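Local coordinates for pyruvate kinase 1 (Trypanosoma brucei brucei, PDB 4KCT) that catalyses transfer of phosphate from phosphoenolpyruvate to ADP, giving pyruvate and ATP, and also has an intrinsic oxaloacetate decarboxylase activity, at the interface of chains A and B and the interface of chains A and C. Sequence-based numbering; all coordinates share one arbitrary frame. Chains: chain A/B/C, Pyruvate kinase 1.

Contact 1: the interface of chains A and B. Residues chain A 10-12, 357; chain B 277-278, 280-281.
With CG turned opposite its carbonyl carbon (chi1 -68°), A:Leu10 sends its isobutyl group toward helix 275-289 of chain B, where the terminal methyl CE of B:Met280 comes to meet it. The methionine chain runs extended through chi2 and then folds at chi3 (-43°), which swings this methyl back toward chain A. The two side chains cross obliquely, and methyl CD1 of A:Leu10 lies 3.6 Å from CE of B:Met280. That same CE also touches the methyl CB of A:Ala357, at 3.9 Å, in the loop just after helix 340-356, and so sits against two separate segments of chain A.

One helical turn before B:Cys281, B:Val277 spreads its two branches over different neighbours. CG1 packs against the CB methylene of A:Leu10 at 4.0 Å and, at a like distance, against the branch methyl CG2 of A:Ile12. CG2 of the valine turns instead to A:Ala357, whose CB is 4.1 Å away. A:Ile12 points this methyl, rather than its longer CG1-CD1 arm, at the helix, and it reaches CB of B:Ala278 at 4.0 Å.

The patch is thus an apolar seam: the loop that follows helix 3-8 lies along the side of a helix in the barrel domain of the neighbouring subunit. The opposing chain shields similar amounts of surface on A:Leu10 and B:Val277, 54 and 52 Å², and both are contacted from more than one direction. Beside them, the thiol SG of B:Cys281 lies 3.8 Å from the backbone O of A:Leu10.

Contact 2: the interface of chains A and C. Residues chain A 492-494, 496; chain C 483, 491-492, 494.
Strand 492-497, close to the C-terminus, pairs antiparallel with its own copy across the A–C interface: A:Gln492 bridges to C:Arg494, and A:Arg494 to C:Gln492. Near the two-fold axis the glutamines cross, both chains extended beyond CG, and their amides stack face to face with planes 14° apart; CD of A:Gln492 lies 3.3 Å from NE2 of C:Gln492. Each glutamine also runs alongside the arginine of the opposite strand, pointing the same way, with CG of A:Arg494 3.9 Å from CG of C:Gln492.

Beyond this stack, a bend at chi3 (-79°) carries the guanidinium of A:Arg494 to C:Asp483. Its NH1 donates a salt-bridging hydrogen bond of 3.0 Å to the carboxylate OD2, which lies nearly in the guanidinium plane but is approached from above the carboxylate plane. From the opposite face, ND2 of C:Asn491 donates to the same OD2, also at 3.0 Å, so this oxygen is gripped between two donors. C:Asn491 further accepts the backbone N of C:Asp483 on its side-chain OD1 at 2.9 Å, a second link that positions the acid for the arginine. Over the guanidinium centre, methyl CD1 of A:Ile496 rests 3.4 Å above the plane, which may limit its rotation.

The antiparallel pairing links the C-terminal alpha/beta domains of two subunits, probably as one sheet running across the interface, helping to hold the tetramer together.

Contact 1: the interface of chains A and B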
# COMPACT_ATOMS: atom_id res chain seq x y z
N LEU A 10 10.99 17.42 4.53
CA LEU A 10 10.60 18.82 4.27
C LEU A 10 11.78 19.75 4.52
O LEU A 10 12.58 19.48 5.39
CB LEU A 10 9.45 19.23 5.18
CG LEU A 10 8.10 18.56 4.94
CD1 LEU A 10 7.18 18.84 6.13
CD2 LEU A 10 7.50 19.07 3.64
N SER A 11 11.91 20.82 3.73
CA SER A 11 12.88 21.91 4.07
C SER A 11 12.21 23.28 4.13
O SER A 11 11.54 23.67 3.19
CB SER A 11 14.04 21.94 3.06
OG SER A 11 14.93 23.03 3.33
N ILE A 12 12.43 24.02 5.21
CA ILE A 12 12.02 25.45 5.27
C ILE A 12 12.84 26.34 4.32
O ILE A 12 12.57 27.53 4.19
CB ILE A 12 12.15 26.03 6.71
CG1 ILE A 12 13.62 26.02 7.18
CG2 ILE A 12 11.24 25.27 7.67
CD1 ILE A 12 14.02 27.22 8.06
N ALA A 357 4.10 22.26 1.17
CA ALA A 357 4.40 21.11 2.03
C ALA A 357 3.52 19.87 1.76
O ALA A 357 3.71 18.83 2.39
CB ALA A 357 4.30 21.52 3.50
N VAL B 277 5.87 24.22 8.83
CA VAL B 277 6.72 23.24 8.14
C VAL B 277 7.84 22.72 9.03
O VAL B 277 8.10 21.53 9.06
CB VAL B 277 7.34 23.87 6.87
CG1 VAL B 277 8.31 22.90 6.22
CG2 VAL B 277 6.24 24.28 5.91
N ALA B 278 8.53 23.62 9.74
CA ALA B 278 9.52 23.22 10.72
C ALA B 278 8.94 22.28 11.75
O ALA B 278 9.56 21.31 12.11
CB ALA B 278 10.11 24.45 11.41
N MET B 280 6.30 20.20 11.68
CA MET B 280 5.98 18.88 11.12
C MET B 280 7.25 18.07 10.92
O MET B 280 7.30 16.89 11.24
CB MET B 280 5.27 19.02 9.76
CG MET B 280 3.86 19.56 9.88
SD MET B 280 3.07 19.89 8.28
CE MET B 280 4.32 20.67 7.31
N CYS B 281 8.25 18.71 10.37
CA CYS B 281 9.52 18.07 10.09
C CYS B 281 10.28 17.65 11.38
O CYS B 281 10.69 16.50 11.53
CB CYS B 281 10.38 19.01 9.25
SG CYS B 281 12.08 18.42 8.96

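Contact 2: the interface of chains A and C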
# COMPACT_ATOMS: atom_id res chain seq x y z
N GLN A 492 -12.44 14.72 -23.98
CA GLN A 492 -11.14 14.73 -24.67
C GLN A 492 -10.10 15.42 -23.75
O GLN A 492 -10.39 16.44 -23.15
CB GLN A 492 -11.26 15.53 -25.98
CG GLN A 492 -9.94 15.69 -26.73
CD GLN A 492 -10.09 16.46 -28.02
OE1 GLN A 492 -9.70 17.64 -28.12
NE2 GLN A 492 -10.66 15.82 -29.01
N THR A 493 -8.88 14.87 -23.70
CA THR A 493 -7.72 15.56 -23.09
C THR A 493 -6.59 15.53 -24.09
O THR A 493 -6.36 14.49 -24.74
CB THR A 493 -7.17 14.77 -21.87
OG1 THR A 493 -8.24 14.24 -21.09
CG2 THR A 493 -6.27 15.66 -21.00
N ARG A 494 -5.80 16.61 -24.13
CA ARG A 494 -4.65 16.72 -25.07
C ARG A 494 -3.48 17.27 -24.27
O ARG A 494 -3.68 18.16 -23.44
CB ARG A 494 -4.94 17.76 -26.16
CG ARG A 494 -6.04 17.39 -27.13
CD ARG A 494 -6.08 18.41 -28.24
NE ARG A 494 -6.75 19.65 -27.87
CZ ARG A 494 -6.56 20.79 -28.53
NH1 ARG A 494 -5.70 20.83 -29.55
NH2 ARG A 494 -7.29 21.85 -28.25
N ILE A 496 -0.47 19.74 -24.95
CA ILE A 496 -0.06 20.71 -25.96
C ILE A 496 1.17 21.45 -25.45
O ILE A 496 1.24 21.81 -24.27
CB ILE A 496 -1.20 21.71 -26.20
CG1 ILE A 496 -2.36 20.98 -26.88
CG2 ILE A 496 -0.74 22.88 -27.08
CD1 ILE A 496 -3.63 21.81 -26.95
N ASP C 483 -4.17 15.12 -32.07
CA ASP C 483 -5.13 16.14 -32.46
C ASP C 483 -4.83 16.58 -33.90
O ASP C 483 -3.96 16.00 -34.57
CB ASP C 483 -5.13 17.32 -31.46
CG ASP C 483 -3.82 18.12 -31.45
OD1 ASP C 483 -3.09 18.12 -32.47
OD2 ASP C 483 -3.60 18.89 -30.48
N ASN C 491 -1.01 12.77 -28.95
CA ASN C 491 -1.06 13.74 -27.80
C ASN C 491 -2.47 13.85 -27.21
O ASN C 491 -2.72 14.67 -26.34
CB ASN C 491 -0.55 15.13 -28.24
CG ASN C 491 -1.56 15.87 -29.11
OD1 ASN C 491 -2.10 15.29 -30.05
ND2 ASN C 491 -1.82 17.14 -28.79
N GLN C 492 -3.38 12.98 -27.67
CA GLN C 492 -4.81 13.14 -27.37
C GLN C 492 -5.45 11.80 -26.98
O GLN C 492 -5.20 10.76 -27.63
CB GLN C 492 -5.52 13.71 -28.60
CG GLN C 492 -7.02 13.86 -28.42
CD GLN C 492 -7.66 14.41 -29.66
OE1 GLN C 492 -8.24 13.67 -30.47
NE2 GLN C 492 -7.47 15.68 -29.88
N ARG C 494 -9.54 10.36 -26.23
CA ARG C 494 -10.98 10.68 -26.23
C ARG C 494 -11.72 9.47 -25.71
O ARG C 494 -11.35 8.35 -26.02
CB ARG C 494 -11.44 10.93 -27.67
CG ARG C 494 -10.99 12.27 -28.22
CD ARG C 494 -11.65 12.56 -29.56
NE ARG C 494 -11.25 11.61 -30.61
CZ ARG C 494 -11.98 11.36 -31.69
NH1 ARG C 494 -13.20 11.90 -31.80
NH2 ARG C 494 -11.51 10.59 -32.66

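Contact 1 and contact 2 lie about 37 Å apart, measured between the centres of their C-alpha atoms, and share no residue or secondary-structure element. Chain A takes part in both, using residues 10-12 and 357 for one neighbour and its C-terminal strand for the other. The interface of contact 1 involves the barrel domain, that of contact 2 the C-terminal alpha/beta domains. Each interface is two-fold symmetric, so both patches recur with the chains exchanged; together the two kinds of interface link four copies into the tetramer typical of pyruvate kinases.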